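Local coordinates for protein serine acetyltransferase 1, putative (Entamoeba histolytica, PDB 7BW9) that probably acetylates L-serine with acetyl-CoA, the first step of cysteine biosynthesis, and binds cysteine, at residues Phe229-Ala234 with Asn247-Ala252; Ala252-Thr257 with Gln264-Ser269. One frame throughout, in Å; residues are numbered along the deposited sequence. Where two conformers were deposited one is given.

Contact 1 (Phe229-Ala234 with Asn247-Ala252); sequences FVVIGA and NVKIGA
Lys-249 is bent at its second torsion (chi2 -88°), which carries CD back over Val-231, 3.8 Å from the Val-231 CG2 branch; the two side chains meet at a slant, carbon against carbon. On the other face of the sheet Ile-232 and Ile-250 share one pose, CG1 anti to the carbonyl carbon in each, and lie side by side, Ile-232 CG1 4.2 Å from Ile-250 CD1. The strands run parallel, Val-231 paired with Lys-249 and Ile-232 with Ile-250. Val-231 is gripped twice: its N donates to Val-248 O at 3.0 Å, and its O accepts from Ile-250 N at 2.8 Å in a nearly straight bond (171° at the hydrogen). Ile-250 O then takes Gly-233 N at 2.8 Å, continuing the ladder. These are successive coils of a left-handed beta-helix of hexapeptide repeats: positions eighteen residues apart, three hexapeptides, lie over one another, so that Val-230 stacks on Val-248 and Ile-232 on Ile-250. Ile-232 also touches Val-202, on the coil before, while Val-231 and Lys-249 pack on Ser-208 and Phe-209 of a second subunit. Two residues before the strands Phe-229 and Asn-247, both with left-handed backbone conformations, point their side chains the same way, side by side, ring and amide planes almost parallel (Asn-247 in one of two conformers). Beyond the strands, where the chain turns, Ala-252 CB lies against Ala-234 O at 3.2 Å.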
loop_
_atom_site.group_PDB
_atom_site.type_symbol
_atom_site.label_atom_id
_atom_site.label_comp_id
_atom_site.label_asym_id
_atom_site.label_seq_id
_atom_site.Cartn_x
_atom_site.Cartn_y
_atom_site.Cartn_z
ATOM N N PHE A 229 17.954 13.073 15.800
ATOM C CA PHE A 229 18.222 11.768 16.411
ATOM C C PHE A 229 16.988 11.170 17.087
ATOM O O PHE A 229 17.107 10.382 18.024
ATOM C CB PHE A 229 19.399 11.848 17.396
ATOM C CG PHE A 229 20.630 12.475 16.798
ATOM C CD1 PHE A 229 21.438 11.749 15.942
ATOM C CD2 PHE A 229 20.964 13.798 17.076
ATOM C CE1 PHE A 229 22.575 12.325 15.360
ATOM C CE2 PHE A 229 22.092 14.389 16.505
ATOM C CZ PHE A 229 22.898 13.647 15.639
ATOM N N VAL A 230 15.793 11.502 16.608
ATOM C CA VAL A 230 14.562 10.932 17.155
ATOM C C VAL A 230 14.273 9.608 16.464
ATOM O O VAL A 230 14.382 9.505 15.236
ATOM C CB VAL A 230 13.390 11.916 16.994
ATOM C CG1 VAL A 230 12.036 11.247 17.338
ATOM C CG2 VAL A 230 13.616 13.145 17.865
ATOM N N VAL A 231 13.904 8.585 17.244
ATOM C CA VAL A 231 13.467 7.290 16.717
ATOM C C VAL A 231 12.015 7.071 17.121
ATOM O O VAL A 231 11.673 7.178 18.307
ATOM C CB VAL A 231 14.340 6.129 17.230
ATOM C CG1 VAL A 231 13.838 4.811 16.671
ATOM C CG2 VAL A 231 15.808 6.336 16.895
ATOM N N ILE A 232 11.161 6.745 16.155
ATOM C CA ILE A 232 9.745 6.514 16.427
ATOM C C ILE A 232 9.374 5.102 15.996
ATOM O O ILE A 232 9.366 4.786 14.794
ATOM C CB ILE A 232 8.849 7.556 15.757
ATOM C CG1 ILE A 232 9.404 8.953 16.041
ATOM C CG2 ILE A 232 7.432 7.428 16.291
ATOM C CD1 ILE A 232 8.662 10.058 15.339
ATOM N N GLY A 233 9.038 4.261 16.989
ATOM C CA GLY A 233 8.777 2.857 16.754
ATOM C C GLY A 233 7.413 2.578 16.140
ATOM O O GLY A 233 6.521 3.416 16.142
ATOM N N ALA A 234 7.271 1.353 15.621
ATOM C CA ALA A 234 6.123 0.975 14.803
ATOM C C ALA A 234 4.803 1.319 15.475
ATOM O O ALA A 234 4.626 1.110 16.677
ATOM C CB ALA A 234 6.174 -0.523 14.505
ATOM N N ASN A 247 17.015 13.459 20.443
ATOM C CA ASN A 247 17.475 12.267 21.165
ATOM C C ASN A 247 16.343 11.578 21.932
ATOM O O ASN A 247 16.565 10.997 22.997
ATOM C CB ASN A 247 18.633 12.598 22.117
ATOM C CG ASN A 247 19.873 13.092 21.389
ATOM O OD1 ASN A 247 20.280 14.247 21.538
ATOM N ND2 ASN A 247 20.483 12.214 20.606
ATOM N N VAL A 248 15.126 11.626 21.400
ATOM C CA VAL A 248 13.967 10.972 21.997
ATOM C C VAL A 248 13.719 9.675 21.237
ATOM O O VAL A 248 13.813 9.645 20.000
ATOM C CB VAL A 248 12.735 11.892 21.964
ATOM C CG1 VAL A 248 11.437 11.104 22.242
ATOM C CG2 VAL A 248 12.908 13.030 22.963
ATOM N N LYS A 249 13.483 8.594 21.978
ATOM C CA LYS A 249 13.073 7.304 21.425
ATOM C C LYS A 249 11.636 7.027 21.855
ATOM O O LYS A 249 11.332 7.006 23.056
ATOM C CB LYS A 249 13.989 6.177 21.900
ATOM C CG LYS A 249 15.461 6.545 21.991
ATOM C CD LYS A 249 16.171 6.310 20.673
ATOM C CE LYS A 249 17.675 6.589 20.764
ATOM N NZ LYS A 249 18.426 5.502 21.468
ATOM N N ILE A 250 10.749 6.828 20.890
ATOM C CA ILE A 250 9.343 6.564 21.181
ATOM C C ILE A 250 9.045 5.098 20.878
ATOM O O ILE A 250 9.266 4.623 19.753
ATOM C CB ILE A 250 8.428 7.518 20.408
ATOM C CG1 ILE A 250 8.686 8.952 20.878
ATOM C CG2 ILE A 250 6.963 7.120 20.582
ATOM C CD1 ILE A 250 8.252 10.016 19.900
ATOM N N GLY A 251 8.570 4.379 21.893
ATOM C CA GLY A 251 8.285 2.971 21.737
ATOM C C GLY A 251 7.072 2.717 20.859
ATOM O O GLY A 251 6.250 3.591 20.605
ATOM N N ALA A 252 6.961 1.471 20.411
ATOM C CA ALA A 252 5.887 1.072 19.513
ATOM C C ALA A 252 4.513 1.332 20.120
ATOM O O ALA A 252 4.321 1.205 21.325
ATOM C CB ALA A 252 6.025 -0.410 19.167
#

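Contact 2 (Ala252-Thr257 with Gln264-Ser269); sequences ANCWIT and QIVFIS
Neither the amide of Asn-253 nor the ring of Phe-267 is presented to the opposite segment; both flat groups lead away, and Asn-253 touches through CB, Phe-267 through its backbone CA. Asn-253 CB lies 3.6 Å from Ile-268 CD1, and Phe-267 CA 3.6 Å from Cys-254 SG. The indole of Trp-255 also turns off, with Thr-257 CG2 of its own segment over one face, 3.2 Å above the plane and toward the rim. The site lies at the C-terminal end of the left-handed beta-helix, where segments 252-257 and 264-269, on two sides of the helix, meet across the interior, their touching parts (252-256 and 266-268) running 106° apart, so that side chains rather than a backbone ladder make the join. Ile-256 and Val-266 reach toward each other tip to tip, CD1 to CG1 at 3.6 Å; the bend at chi2 of Ile-256 (-65°) puts CD1 there. Cys-254 SG is set beside its own backbone N (chi1 -82°) and rests against the chain of the partner at Phe-267 and Ile-268, 3.7 Å from Ile-268 N. Strand 264-267 is extended by an antiparallel ladder with a strand of the third subunit, and Pro-272 of that subunit packs on Val-266. Trp-255 of the second subunit packs on Ala-252 and Ile-268, so both neighbours border this end of the coil. Ile-268 CD1 also approaches Ala-252 O at 3.2 Å. That carbonyl oxygen is reached by a bridging water, which donates to Ala-252 O at 2.8 Å and accepts from Ile-268 N at 3.0 Å.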
loop_
_atom_site.group_PDB
_atom_site.type_symbol
_atom_site.label_atom_id
_atom_site.label_comp_id
_atom_site.label_asym_id
_atom_site.label_seq_id
_atom_site.Cartn_x
_atom_site.Cartn_y
_atom_site.Cartn_z
ATOM N N ALA A 252 6.961 1.471 20.411
ATOM C CA ALA A 252 5.887 1.072 19.513
ATOM C C ALA A 252 4.513 1.332 20.120
ATOM O O ALA A 252 4.321 1.205 21.325
ATOM C CB ALA A 252 6.025 -0.410 19.167
ATOM N N ASN A 253 3.562 1.712 19.267
ATOM C CA ASN A 253 2.144 1.864 19.584
ATOM C C ASN A 253 1.850 2.984 20.576
ATOM O O ASN A 253 0.704 3.122 21.007
ATOM C CB ASN A 253 1.534 0.546 20.095
ATOM C CG ASN A 253 1.195 -0.385 18.965
ATOM O OD1 ASN A 253 1.388 -0.034 17.791
ATOM N ND2 ASN A 253 0.688 -1.574 19.289
ATOM N N CYS A 254 2.838 3.809 20.921
ATOM C CA CYS A 254 2.590 4.957 21.789
ATOM C C CYS A 254 1.584 5.927 21.181
ATOM O O CYS A 254 1.511 6.113 19.962
ATOM C CB CYS A 254 3.889 5.710 22.071
ATOM S SG CYS A 254 4.855 4.967 23.388
ATOM N N TRP A 255 0.837 6.585 22.052
ATOM C CA TRP A 255 -0.061 7.665 21.662
ATOM C C TRP A 255 0.437 8.935 22.342
ATOM O O TRP A 255 0.271 9.095 23.550
ATOM C CB TRP A 255 -1.494 7.316 22.040
ATOM C CG TRP A 255 -2.489 8.379 21.803
ATOM C CD1 TRP A 255 -2.729 9.038 20.637
ATOM C CD2 TRP A 255 -3.416 8.901 22.762
ATOM N NE1 TRP A 255 -3.749 9.950 20.812
ATOM C CE2 TRP A 255 -4.192 9.876 22.108
ATOM C CE3 TRP A 255 -3.666 8.632 24.114
ATOM C CZ2 TRP A 255 -5.200 10.595 22.762
ATOM C CZ3 TRP A 255 -4.666 9.345 24.764
ATOM C CH2 TRP A 255 -5.418 10.316 24.087
ATOM N N ILE A 256 1.067 9.822 21.572
ATOM C CA ILE A 256 1.696 11.040 22.080
ATOM C C ILE A 256 0.853 12.234 21.659
ATOM O O ILE A 256 0.598 12.433 20.467
ATOM C CB ILE A 256 3.134 11.212 21.555
ATOM C CG1 ILE A 256 3.990 9.958 21.774
ATOM C CG2 ILE A 256 3.774 12.453 22.165
ATOM C CD1 ILE A 256 4.233 9.629 23.209
ATOM N N THR A 257 0.443 13.041 22.633
ATOM C CA THR A 257 -0.358 14.230 22.376
ATOM C C THR A 257 0.174 15.446 23.127
ATOM O O THR A 257 -0.481 16.492 23.127
ATOM C CB THR A 257 -1.828 13.998 22.761
ATOM O OG1 THR A 257 -1.888 13.420 24.070
ATOM C CG2 THR A 257 -2.530 13.074 21.762
ATOM N N GLN A 264 14.559 11.838 26.256
ATOM C CA GLN A 264 13.536 10.990 26.856
ATOM C C GLN A 264 13.354 9.689 26.083
ATOM O O GLN A 264 13.363 9.679 24.848
ATOM C CB GLN A 264 12.190 11.712 26.903
ATOM C CG GLN A 264 12.169 12.969 27.722
ATOM C CD GLN A 264 12.519 12.695 29.151
ATOM O OE1 GLN A 264 11.707 12.181 29.911
ATOM N NE2 GLN A 264 13.748 13.015 29.523
ATOM N N ILE A 265 13.154 8.598 26.819
ATOM C CA ILE A 265 12.612 7.353 26.280
ATOM C C ILE A 265 11.151 7.269 26.694
ATOM O O ILE A 265 10.839 7.383 27.884
ATOM C CB ILE A 265 13.380 6.129 26.803
ATOM C CG1 ILE A 265 14.875 6.239 26.506
ATOM C CG2 ILE A 265 12.790 4.857 26.216
ATOM C CD1 ILE A 265 15.663 5.037 26.986
ATOM N N VAL A 266 10.262 7.136 25.714
ATOM C CA VAL A 266 8.793 7.111 25.962
ATOM C C VAL A 266 8.244 5.744 25.561
ATOM O O VAL A 266 8.587 5.263 24.483
ATOM C CB VAL A 266 8.092 8.247 25.203
ATOM C CG1 VAL A 266 6.623 8.339 25.539
ATOM C CG2 VAL A 266 8.779 9.576 25.429
ATOM N N PHE A 267 7.380 5.183 26.396
ATOM C CA PHE A 267 6.836 3.830 26.143
ATOM C C PHE A 267 5.481 3.670 26.832
ATOM O O PHE A 267 5.204 4.373 27.811
ATOM C CB PHE A 267 7.819 2.800 26.700
ATOM C CG PHE A 267 8.252 3.078 28.115
ATOM C CD1 PHE A 267 9.267 3.980 28.387
ATOM C CD2 PHE A 267 7.618 2.471 29.182
ATOM C CE1 PHE A 267 9.652 4.249 29.691
ATOM C CE2 PHE A 267 7.993 2.748 30.486
ATOM C CZ PHE A 267 9.013 3.632 30.740
ATOM N N ILE A 268 4.687 2.715 26.349
ATOM C CA ILE A 268 3.371 2.380 26.966
ATOM C C ILE A 268 3.637 1.927 28.410
ATOM O O ILE A 268 4.587 1.174 28.632
ATOM C CB ILE A 268 2.609 1.360 26.098
ATOM C CG1 ILE A 268 2.223 1.979 24.750
ATOM C CG2 ILE A 268 1.402 0.815 26.842
ATOM C CD1 ILE A 268 2.124 1.006 23.610
ATOM N N SER A 269 2.790 2.342 29.346
ATOM C CA SER A 269 3.061 2.137 30.773
ATOM C C SER A 269 3.004 0.672 31.181
ATOM O O SER A 269 3.689 0.270 32.129
ATOM C CB SER A 269 2.068 2.931 31.633
ATOM O OG SER A 269 2.015 4.297 31.245
HETATM O O HOH W 1 5.640 1.500 23.728
#

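How the contacts relate
Followed from the N terminus, the chain leaves 229-234, makes one full turn of the beta-helix and returns at 247-252, where contact 1 closes the coil. Contact 2 opens at the same point, since Ala-252 belongs to both, and closes a shorter loop when 264-269 comes back. The two are therefore in series, neither nested nor crossed. Strand 264-267 is the next rung beside strand 249-250, with a probable hydrogen bond from Gly-251 N to Val-266 O; Asn-253 N probably bonds to Ala-234 O at the corner. Contact 1 thus ties consecutive coils along one side, whereas contact 2 joins two sides across the last coil.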